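Local coordinates for putative uncharacterized protein (Campylobacter jejuni, PDB 5TPU) that is of unknown function but belongs to the WxcM-like family of the cupin clan and binds thymidine-5'-diphosphate, at residues 69-75 with 101-107; 8-14 with 90-96; 32-36 with 60-64. The protein carries 3 engineered substitutions. The contacts are given in a common frame with arbitrary orientation. Where two conformers were deposited one is given. Residue numbers count along the deposited sequence, not the author numbering.

Interaction 1 (69-75 with 101-107); sequences GSCDIIL and REMKNFS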
loop_
_atom_site.group_PDB
_atom_site.type_symbol
_atom_site.label_atom_id
_atom_site.label_comp_id
_atom_site.label_asym_id
_atom_site.label_seq_id
_atom_site.Cartn_x
_atom_site.Cartn_y
_atom_site.Cartn_z
ATOM N N GLY A 69 7.656 -2.862 11.408
ATOM C CA GLY A 69 8.316 -4.034 11.889
ATOM C C GLY A 69 9.202 -4.736 10.876
ATOM O O GLY A 69 9.701 -4.128 9.957
ATOM N N SER A 70 9.349 -6.035 11.033
ATOM C CA SER A 70 10.289 -6.737 10.228
ATOM C C SER A 70 9.893 -8.158 9.911
ATOM O O SER A 70 9.027 -8.764 10.532
ATOM C CB SER A 70 11.686 -6.695 10.835
ATOM O OG SER A 70 11.739 -7.548 11.939
ATOM N N CYS A 71 10.549 -8.665 8.883
ATOM C CA CYS A 71 10.470 -10.077 8.505
ATOM C C CYS A 71 11.663 -10.472 7.647
ATOM O O CYS A 71 12.408 -9.628 7.210
ATOM C CB CYS A 71 9.169 -10.414 7.758
ATOM S SG CYS A 71 9.190 -9.858 6.050
ATOM N N ASP A 72 11.818 -11.779 7.454
ATOM C CA ASP A 72 12.755 -12.401 6.540
ATOM C C ASP A 72 11.966 -13.032 5.415
ATOM O O ASP A 72 10.922 -13.672 5.650
ATOM C CB ASP A 72 13.566 -13.500 7.255
ATOM C CG ASP A 72 14.400 -12.953 8.358
ATOM O OD1 ASP A 72 14.855 -11.790 8.221
ATOM O OD2 ASP A 72 14.567 -13.655 9.360
ATOM N N ILE A 73 12.486 -12.822 4.206
ATOM C CA ILE A 73 12.011 -13.437 2.982
ATOM C C ILE A 73 13.160 -14.254 2.471
ATOM O O ILE A 73 14.240 -13.717 2.192
ATOM C CB ILE A 73 11.699 -12.462 1.823
ATOM C CG1 ILE A 73 11.445 -11.045 2.326
ATOM C CG2 ILE A 73 10.627 -13.064 0.912
ATOM C CD1 ILE A 73 10.116 -10.415 1.963
ATOM N N ILE A 74 12.917 -15.550 2.341
ATOM C CA ILE A 74 13.819 -16.401 1.622
ATOM C C ILE A 74 13.352 -16.495 0.176
ATOM O O ILE A 74 12.249 -16.926 -0.124
ATOM C CB ILE A 74 13.888 -17.758 2.289
ATOM C CG1 ILE A 74 14.202 -17.550 3.766
ATOM C CG2 ILE A 74 14.931 -18.627 1.594
ATOM C CD1 ILE A 74 14.677 -18.809 4.460
ATOM N N LEU A 75 14.178 -16.015 -0.724
ATOM C CA LEU A 75 13.900 -16.105 -2.143
ATOM C C LEU A 75 14.681 -17.277 -2.739
ATOM O O LEU A 75 15.778 -17.597 -2.251
ATOM C CB LEU A 75 14.322 -14.825 -2.836
ATOM C CG LEU A 75 13.640 -13.505 -2.479
ATOM C CD1 LEU A 75 14.397 -12.359 -3.132
ATOM C CD2 LEU A 75 12.219 -13.495 -2.993
ATOM N N ARG A 101 9.283 -18.184 -2.891
ATOM C CA ARG A 101 9.538 -17.297 -1.751
ATOM C C ARG A 101 8.804 -17.773 -0.557
ATOM O O ARG A 101 7.808 -18.482 -0.652
ATOM C CB ARG A 101 9.144 -15.863 -2.030
ATOM C CG ARG A 101 7.694 -15.516 -1.763
ATOM C CD ARG A 101 6.684 -16.232 -2.640
ATOM N NE ARG A 101 7.045 -16.126 -4.054
ATOM C CZ ARG A 101 6.761 -15.091 -4.838
ATOM N NH1 ARG A 101 6.143 -14.002 -4.371
ATOM N NH2 ARG A 101 7.081 -15.133 -6.110
ATOM N N GLU A 102 9.361 -17.413 0.579
ATOM C CA GLU A 102 8.784 -17.776 1.814
ATOM C C GLU A 102 9.103 -16.688 2.812
ATOM O O GLU A 102 10.237 -16.189 2.897
ATOM C CB GLU A 102 9.190 -19.199 2.180
ATOM C CG GLU A 102 10.362 -19.459 3.089
ATOM C CD GLU A 102 9.989 -20.487 4.136
ATOM O OE1 GLU A 102 8.933 -20.300 4.745
ATOM O OE2 GLU A 102 10.716 -21.471 4.353
ATOM N N MET A 103 8.050 -16.254 3.495
ATOM C CA MET A 103 8.147 -15.154 4.452
ATOM C C MET A 103 8.004 -15.658 5.882
ATOM O O MET A 103 7.098 -16.421 6.187
ATOM C CB MET A 103 7.065 -14.172 4.142
ATOM C CG MET A 103 6.979 -13.858 2.670
ATOM S SD MET A 103 6.265 -12.249 2.440
ATOM C CE MET A 103 4.517 -12.497 2.616
ATOM N N LYS A 104 8.907 -15.242 6.749
ATOM C CA LYS A 104 8.985 -15.778 8.081
ATOM C C LYS A 104 9.538 -14.745 9.042
ATOM O O LYS A 104 9.863 -13.642 8.637
ATOM C CB LYS A 104 9.859 -17.056 8.071
ATOM C CG LYS A 104 11.346 -16.812 7.808
ATOM C CD LYS A 104 12.194 -18.094 7.865
ATOM C CE LYS A 104 13.663 -17.702 7.844
ATOM N NZ LYS A 104 14.582 -18.854 8.045
ATOM N N ASN A 105 9.643 -15.139 10.309
ATOM C CA ASN A 105 10.070 -14.290 11.390
ATOM C C ASN A 105 9.485 -12.895 11.329
ATOM O O ASN A 105 10.233 -11.943 11.525
ATOM C CB ASN A 105 11.599 -14.171 11.383
ATOM C CG ASN A 105 12.263 -15.500 11.570
ATOM O OD1 ASN A 105 11.877 -16.258 12.461
ATOM N ND2 ASN A 105 13.251 -15.811 10.721
ATOM N N PHE A 106 8.187 -12.766 11.071
ATOM C CA PHE A 106 7.537 -11.451 11.187
ATOM C C PHE A 106 7.655 -11.014 12.637
ATOM O O PHE A 106 7.356 -11.796 13.522
ATOM C CB PHE A 106 6.064 -11.479 10.795
ATOM C CG PHE A 106 5.854 -11.607 9.327
ATOM C CD1 PHE A 106 5.994 -12.837 8.709
ATOM C CD2 PHE A 106 5.577 -10.512 8.561
ATOM C CE1 PHE A 106 5.832 -12.959 7.354
ATOM C CE2 PHE A 106 5.349 -10.631 7.204
ATOM C CZ PHE A 106 5.496 -11.850 6.589
ATOM N N SER A 107 8.134 -9.813 12.889
ATOM C CA SER A 107 8.002 -9.298 14.242
ATOM C C SER A 107 6.498 -9.186 14.575
ATOM O O SER A 107 5.641 -9.099 13.684
ATOM C CB SER A 107 8.720 -7.977 14.377
ATOM O OG SER A 107 8.128 -7.015 13.558
HETATM O O HOH W 1 12.301 -10.369 11.177
#
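In the smaller sheet of a cupin-type β-sandwich, strands 71-76 and 99-104 are antiparallel neighbours. D72 and K104 form a hydrogen-bonded pair (D72 N to K104 O 2.9 Å, K104 N to D72 O 2.8 Å), as do I74 and E102 (I74 N to E102 O 2.8 Å, E102 N to I74 O 3.0 Å). I73-M103 and L75-R101 are the non-hydrogen-bonded pairs. I73, L75 and M103 face the opposing sheet, reaching strands 62-68 and 91-95, and the side chain of M103 lies about 7 Å from a bound thymidine-5'-diphosphate. D72, I74, E102 and K104 occupy the other face.

Beyond K104 the pairing slips by one residue: N105, with positive phi and psi, is the extra residue, and C71 comes opposite F106. C71 CB lies over the F106 ring, 3.7 Å from its centroid, in a CH-pi contact, and C71 SG, 4.4 Å from the same centroid, makes a sulfur-aromatic contact. N105 ND2 donates to D72 OD2 (2.9 Å). Beyond the strand ends, S107 N donates to S70 O (2.7 Å) and S70 N to S107 OG (3.0 Å). Two facing antiparallel sheets, with I73, L75 and M103 between them, are the hallmark of the cupin β-sandwich.

Interaction 2 (8-14 with 90-96); sequences NCKILNL and DIGLYIG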
loop_
_atom_site.group_PDB
_atom_site.type_symbol
_atom_site.label_atom_id
_atom_site.label_comp_id
_atom_site.label_asym_id
_atom_site.label_seq_id
_atom_site.Cartn_x
_atom_site.Cartn_y
_atom_site.Cartn_z
ATOM N N ASN A 8 15.900 -12.489 -10.488
ATOM C CA ASN A 8 14.641 -11.780 -10.664
ATOM C C ASN A 8 14.145 -10.966 -9.469
ATOM O O ASN A 8 12.946 -10.896 -9.249
ATOM C CB ASN A 8 13.558 -12.741 -11.121
ATOM C CG ASN A 8 13.752 -13.183 -12.542
ATOM O OD1 ASN A 8 14.472 -12.551 -13.317
ATOM N ND2 ASN A 8 13.100 -14.270 -12.900
ATOM N N CYS A 9 15.056 -10.334 -8.739
ATOM C CA CYS A 9 14.695 -9.521 -7.581
ATOM C C CYS A 9 15.638 -8.346 -7.437
ATOM O O CYS A 9 16.765 -8.387 -7.918
ATOM C CB CYS A 9 14.767 -10.355 -6.319
ATOM S SG CYS A 9 13.868 -11.900 -6.482
ATOM N N LYS A 10 15.170 -7.311 -6.755
ATOM C CA LYS A 10 15.914 -6.129 -6.633
ATOM C C LYS A 10 15.426 -5.375 -5.381
ATOM O O LYS A 10 14.209 -5.259 -5.127
ATOM C CB LYS A 10 15.708 -5.327 -7.908
ATOM C CG LYS A 10 16.575 -4.084 -7.987
ATOM C CD LYS A 10 16.185 -3.204 -9.172
ATOM C CE LYS A 10 16.664 -1.764 -9.021
ATOM N NZ LYS A 10 17.994 -1.668 -8.340
ATOM N N ILE A 11 16.387 -4.847 -4.618
ATOM C CA ILE A 11 16.112 -3.946 -3.508
ATOM C C ILE A 11 15.936 -2.537 -4.042
ATOM O O ILE A 11 16.784 -2.020 -4.773
ATOM C CB ILE A 11 17.215 -4.028 -2.435
ATOM C CG1 ILE A 11 17.124 -5.400 -1.779
ATOM C CG2 ILE A 11 17.098 -2.902 -1.396
ATOM C CD1 ILE A 11 15.922 -5.567 -0.887
ATOM N N LEU A 12 14.782 -1.953 -3.738
ATOM C CA LEU A 12 14.451 -0.619 -4.167
ATOM C C LEU A 12 14.583 0.287 -2.963
ATOM O O LEU A 12 13.765 0.245 -2.041
ATOM C CB LEU A 12 13.033 -0.577 -4.730
ATOM C CG LEU A 12 12.696 -1.675 -5.740
ATOM C CD1 LEU A 12 11.222 -1.530 -6.059
ATOM C CD2 LEU A 12 13.570 -1.480 -6.960
ATOM N N ASN A 13 15.647 1.076 -2.943
ATOM C CA ASN A 13 15.884 1.999 -1.834
ATOM C C ASN A 13 15.132 3.227 -2.242
ATOM O O ASN A 13 15.693 4.047 -2.940
ATOM C CB ASN A 13 17.382 2.290 -1.612
ATOM C CG ASN A 13 18.130 1.054 -1.118
ATOM O OD1 ASN A 13 17.893 0.603 0.002
ATOM N ND2 ASN A 13 19.001 0.488 -1.938
ATOM N N LEU A 14 13.895 3.358 -1.755
ATOM C CA LEU A 14 12.954 4.377 -2.188
ATOM C C LEU A 14 13.281 5.737 -1.583
ATOM O O LEU A 14 13.826 5.856 -0.466
ATOM C CB LEU A 14 11.552 4.009 -1.734
ATOM C CG LEU A 14 11.052 2.614 -2.063
ATOM C CD1 LEU A 14 9.856 2.200 -1.228
ATOM C CD2 LEU A 14 10.779 2.592 -3.561
ATOM N N ASP A 90 10.982 2.417 3.798
ATOM C CA ASP A 90 11.484 3.103 2.633
ATOM C C ASP A 90 12.327 2.172 1.797
ATOM O O ASP A 90 13.042 2.637 0.932
ATOM C CB ASP A 90 12.310 4.342 3.031
ATOM C CG ASP A 90 13.443 4.008 3.998
ATOM O OD1 ASP A 90 13.987 4.964 4.568
ATOM O OD2 ASP A 90 13.733 2.822 4.270
ATOM N N ILE A 91 12.211 0.869 2.033
ATOM C CA ILE A 91 12.809 -0.132 1.182
ATOM C C ILE A 91 11.731 -1.047 0.637
ATOM O O ILE A 91 10.815 -1.470 1.347
ATOM C CB ILE A 91 13.881 -0.937 1.899
ATOM C CG1 ILE A 91 15.096 -0.025 2.123
ATOM C CG2 ILE A 91 14.325 -2.136 1.047
ATOM C CD1 ILE A 91 16.227 -0.689 2.860
ATOM N N GLY A 92 11.846 -1.305 -0.657
ATOM C CA GLY A 92 10.891 -2.133 -1.392
ATOM C C GLY A 92 11.664 -3.301 -1.934
ATOM O O GLY A 92 12.783 -3.132 -2.356
ATOM N N LEU A 93 11.093 -4.491 -1.889
ATOM C CA LEU A 93 11.719 -5.664 -2.511
ATOM C C LEU A 93 10.930 -6.065 -3.739
ATOM O O LEU A 93 9.770 -6.416 -3.660
ATOM C CB LEU A 93 11.825 -6.819 -1.514
ATOM C CG LEU A 93 12.241 -8.176 -2.110
ATOM C CD1 LEU A 93 13.623 -8.071 -2.711
ATOM C CD2 LEU A 93 12.199 -9.281 -1.090
ATOM N N TYR A 94 11.550 -5.909 -4.895
ATOM C CA TYR A 94 10.954 -6.341 -6.123
ATOM C C TYR A 94 11.147 -7.826 -6.200
ATOM O O TYR A 94 12.269 -8.287 -6.062
ATOM C CB TYR A 94 11.589 -5.663 -7.328
ATOM C CG TYR A 94 11.142 -6.274 -8.642
ATOM C CD1 TYR A 94 9.875 -6.083 -9.104
ATOM C CD2 TYR A 94 12.008 -7.042 -9.400
ATOM C CE1 TYR A 94 9.451 -6.624 -10.288
ATOM C CE2 TYR A 94 11.611 -7.588 -10.608
ATOM C CZ TYR A 94 10.327 -7.373 -11.037
ATOM O OH TYR A 94 9.891 -7.944 -12.210
ATOM N N ILE A 95 10.051 -8.568 -6.360
ATOM C CA ILE A 95 10.097 -9.964 -6.693
ATOM C C ILE A 95 9.423 -10.191 -8.019
ATOM O O ILE A 95 8.221 -10.005 -8.150
ATOM C CB ILE A 95 9.388 -10.851 -5.673
ATOM C CG1 ILE A 95 9.940 -10.616 -4.262
ATOM C CG2 ILE A 95 9.583 -12.329 -6.059
ATOM C CD1 ILE A 95 9.132 -11.334 -3.206
ATOM N N GLY A 96 10.215 -10.614 -8.993
ATOM C CA GLY A 96 9.771 -10.774 -10.356
ATOM C C GLY A 96 9.264 -12.180 -10.649
ATOM O O GLY A 96 8.898 -12.956 -9.754
HETATM O O HOH W 2 15.524 3.924 1.048
#
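This is an antiparallel strand pairing at the border of the larger sheet of the cupin-type β-sandwich. Strand 9-13, outermost within this chain, lies against strand 91-95, whose other edge bonds to strand 62-68. The axes approach to 4.6 Å at 161°, and 75 residues separate the two segments, so the N-terminal strand is fixed to a distant part of the chain.

Backbone bonds run the whole length. K10 and Y94 form a hydrogen-bonded pair (Y94 N to K10 O 2.7 Å, K10 N to Y94 O 3.1 Å), as do L12 and G92 (L12 N to G92 O 2.7 Å, G92 N to L12 O 2.8 Å). Past the strand ends the pattern goes on, with G96 N to N8 O at 2.8 Å and L14 N to D90 O at 2.9 Å.

On one face C9, I11, I91, L93 and I95 form an apolar surface: I11 CG2 meets I91 CG2 at 3.8 Å and I11 CD1 meets L93 CD1 at 3.9 Å. C9, L93 and I95 also touch strand 71-76 of the opposing sheet. On the other face L12 CD1 lies 4.3 Å from Y94 CB, while the Y94 ring packs on P34 and F35. L14 reaches strand 22-28 and Y42 of the second subunit. There is no room for a side chain at G96, where a CB would clash with N8 O and Y94 OH. At the opposite end one water donates to both L14 O (3.0 Å) and D90 O (2.8 Å).

Interaction 3 (32-36 with 60-64); sequences EVPFE and LEQVL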
loop_
_atom_site.group_PDB
_atom_site.type_symbol
_atom_site.label_atom_id
_atom_site.label_comp_id
_atom_site.label_asym_id
_atom_site.label_seq_id
_atom_site.Cartn_x
_atom_site.Cartn_y
_atom_site.Cartn_z
ATOM N N GLU A 32 8.556 3.634 -10.374
ATOM C CA GLU A 32 9.248 2.973 -9.259
ATOM C C GLU A 32 8.960 1.493 -9.277
ATOM O O GLU A 32 9.750 0.705 -8.771
ATOM C CB GLU A 32 8.828 3.540 -7.899
ATOM C CG GLU A 32 9.254 4.979 -7.687
ATOM C CD GLU A 32 8.366 6.001 -8.386
ATOM O OE1 GLU A 32 7.351 5.650 -9.034
ATOM O OE2 GLU A 32 8.683 7.191 -8.255
ATOM N N VAL A 33 7.816 1.127 -9.839
ATOM C CA VAL A 33 7.343 -0.240 -9.882
ATOM C C VAL A 33 7.472 -0.597 -11.350
ATOM O O VAL A 33 6.909 0.128 -12.157
ATOM C CB VAL A 33 5.843 -0.259 -9.471
ATOM C CG1 VAL A 33 5.211 -1.622 -9.650
ATOM C CG2 VAL A 33 5.673 0.173 -8.038
ATOM N N PRO A 34 8.173 -1.703 -11.708
ATOM C CA PRO A 34 8.371 -2.083 -13.118
ATOM C C PRO A 34 7.178 -2.766 -13.739
ATOM O O PRO A 34 7.334 -3.629 -14.579
ATOM C CB PRO A 34 9.526 -3.100 -13.053
ATOM C CG PRO A 34 9.344 -3.759 -11.731
ATOM C CD PRO A 34 8.816 -2.680 -10.805
ATOM N N PHE A 35 5.981 -2.412 -13.296
ATOM C CA PHE A 35 4.774 -2.960 -13.853
ATOM C C PHE A 35 3.608 -2.014 -13.554
ATOM O O PHE A 35 3.776 -0.970 -12.908
ATOM C CB PHE A 35 4.522 -4.381 -13.334
ATOM C CG PHE A 35 4.508 -4.503 -11.822
ATOM C CD1 PHE A 35 3.403 -4.130 -11.087
ATOM C CD2 PHE A 35 5.597 -5.016 -11.143
ATOM C CE1 PHE A 35 3.401 -4.261 -9.703
ATOM C CE2 PHE A 35 5.603 -5.172 -9.759
ATOM C CZ PHE A 35 4.503 -4.782 -9.032
ATOM N N GLU A 36 2.452 -2.399 -14.079
ATOM C CA GLU A 36 1.166 -1.823 -13.751
ATOM C C GLU A 36 0.508 -2.496 -12.563
ATOM O O GLU A 36 0.219 -3.679 -12.549
ATOM C CB GLU A 36 0.202 -1.887 -14.957
ATOM C CG GLU A 36 0.167 -0.548 -15.677
ATOM C CD GLU A 36 -0.407 -0.587 -17.072
ATOM O OE1 GLU A 36 -1.529 -1.119 -17.251
ATOM O OE2 GLU A 36 0.259 -0.048 -17.979
ATOM N N LEU A 60 3.411 -13.478 -12.045
ATOM C CA LEU A 60 3.107 -12.422 -11.095
ATOM C C LEU A 60 4.392 -11.758 -10.611
ATOM O O LEU A 60 5.350 -12.418 -10.130
ATOM C CB LEU A 60 2.312 -13.005 -9.921
ATOM C CG LEU A 60 1.974 -12.030 -8.776
ATOM C CD1 LEU A 60 1.023 -10.966 -9.269
ATOM C CD2 LEU A 60 1.426 -12.806 -7.574
ATOM N N GLU A 61 4.374 -10.441 -10.729
ATOM C CA GLU A 61 5.382 -9.595 -10.105
ATOM C C GLU A 61 4.814 -8.827 -8.934
ATOM O O GLU A 61 3.629 -8.443 -8.961
ATOM C CB GLU A 61 5.872 -8.591 -11.118
ATOM C CG GLU A 61 6.531 -9.265 -12.325
ATOM C CD GLU A 61 6.894 -8.231 -13.362
ATOM O OE1 GLU A 61 7.938 -7.536 -13.249
ATOM O OE2 GLU A 61 6.069 -8.092 -14.262
ATOM N N GLN A 62 5.675 -8.583 -7.948
ATOM C CA GLN A 62 5.314 -7.832 -6.748
ATOM C C GLN A 62 6.395 -6.866 -6.263
ATOM O O GLN A 62 7.591 -7.072 -6.479
ATOM C CB GLN A 62 4.998 -8.792 -5.596
ATOM C CG GLN A 62 3.811 -9.727 -5.804
ATOM C CD GLN A 62 3.969 -10.989 -4.966
ATOM O OE1 GLN A 62 4.948 -11.729 -5.111
ATOM N NE2 GLN A 62 3.061 -11.197 -4.052
ATOM N N VAL A 63 5.976 -5.839 -5.534
ATOM C CA VAL A 63 6.910 -5.103 -4.685
ATOM C C VAL A 63 6.456 -5.156 -3.253
ATOM O O VAL A 63 5.328 -4.776 -2.974
ATOM C CB VAL A 63 7.055 -3.657 -5.150
ATOM C CG1 VAL A 63 7.804 -2.833 -4.108
ATOM C CG2 VAL A 63 7.740 -3.646 -6.497
ATOM N N LEU A 64 7.338 -5.616 -2.373
ATOM C CA LEU A 64 7.065 -5.784 -0.930
ATOM C C LEU A 64 7.656 -4.639 -0.138
ATOM O O LEU A 64 8.856 -4.381 -0.283
ATOM C CB LEU A 64 7.683 -7.091 -0.399
ATOM C CG LEU A 64 6.864 -8.379 -0.598
ATOM C CD1 LEU A 64 6.521 -8.583 -2.064
ATOM C CD2 LEU A 64 7.622 -9.567 -0.058
HETATM O O HOH W 3 5.672 -5.889 -16.114
#
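Here the loop between strands 22-28 and 39-44 folds over the larger sheet of the cupin-type β-sandwich, near the start of strand 62-68. The contact is mostly van der Waals packing by one aromatic residue. F35 points toward the strand, with its CD2 3.6 Å from E61 CB and its CE2 4.2 Å from V63 CG2. The E61 carbonyl oxygen lies over one face of the ring, whereas V63 N is at its edge, 3.9 Å from F35 CZ; the ring therefore sits along the strand backbone. Y94 of the adjacent strand 91-95 also packs on F35 and P34, while V33 rests on L115 of strand 111-116, so the loop bridges the strands flanking 62-68.

E61 and V63 point toward the loop; Q62 points away, to the other face of the sheet. There its OE1 accepts a hydrogen bond from R101 NH1, and its side chain comes to about 6 Å from a bound thymidine-5'-diphosphate.

The loop itself has a weak internal hydrogen bond from F35 N to V33 O (2.9 Å). Polar contact between the segments is indirect: a single water joins them, donating to P34 O at 3.2 Å and to E61 OE2 at 2.9 Å.

In the fold
Along the chain, interaction 3 is nested within the loop closed by interaction 2 and ends before interaction 1 opens, whereas interactions 1 and 2 cross. Interactions 2 and 3, with centres 9 Å apart, share the larger sheet, where strands 91-95 and 62-68 are neighbours joined by L93 N and L64 O. Interaction 1 belongs to the smaller sheet, its centre 14 Å from that of interaction 2 and 18 Å from that of interaction 3. The sandwich interior joins the sheets: I73 CD1 packs on L93 CD2 (3.9 Å) and L64 CD2 (3.3 Å), and L75 CD1 on C9 SG (3.4 Å). Together the contacts describe one compact cupin-type domain, closed by interleaved chain segments.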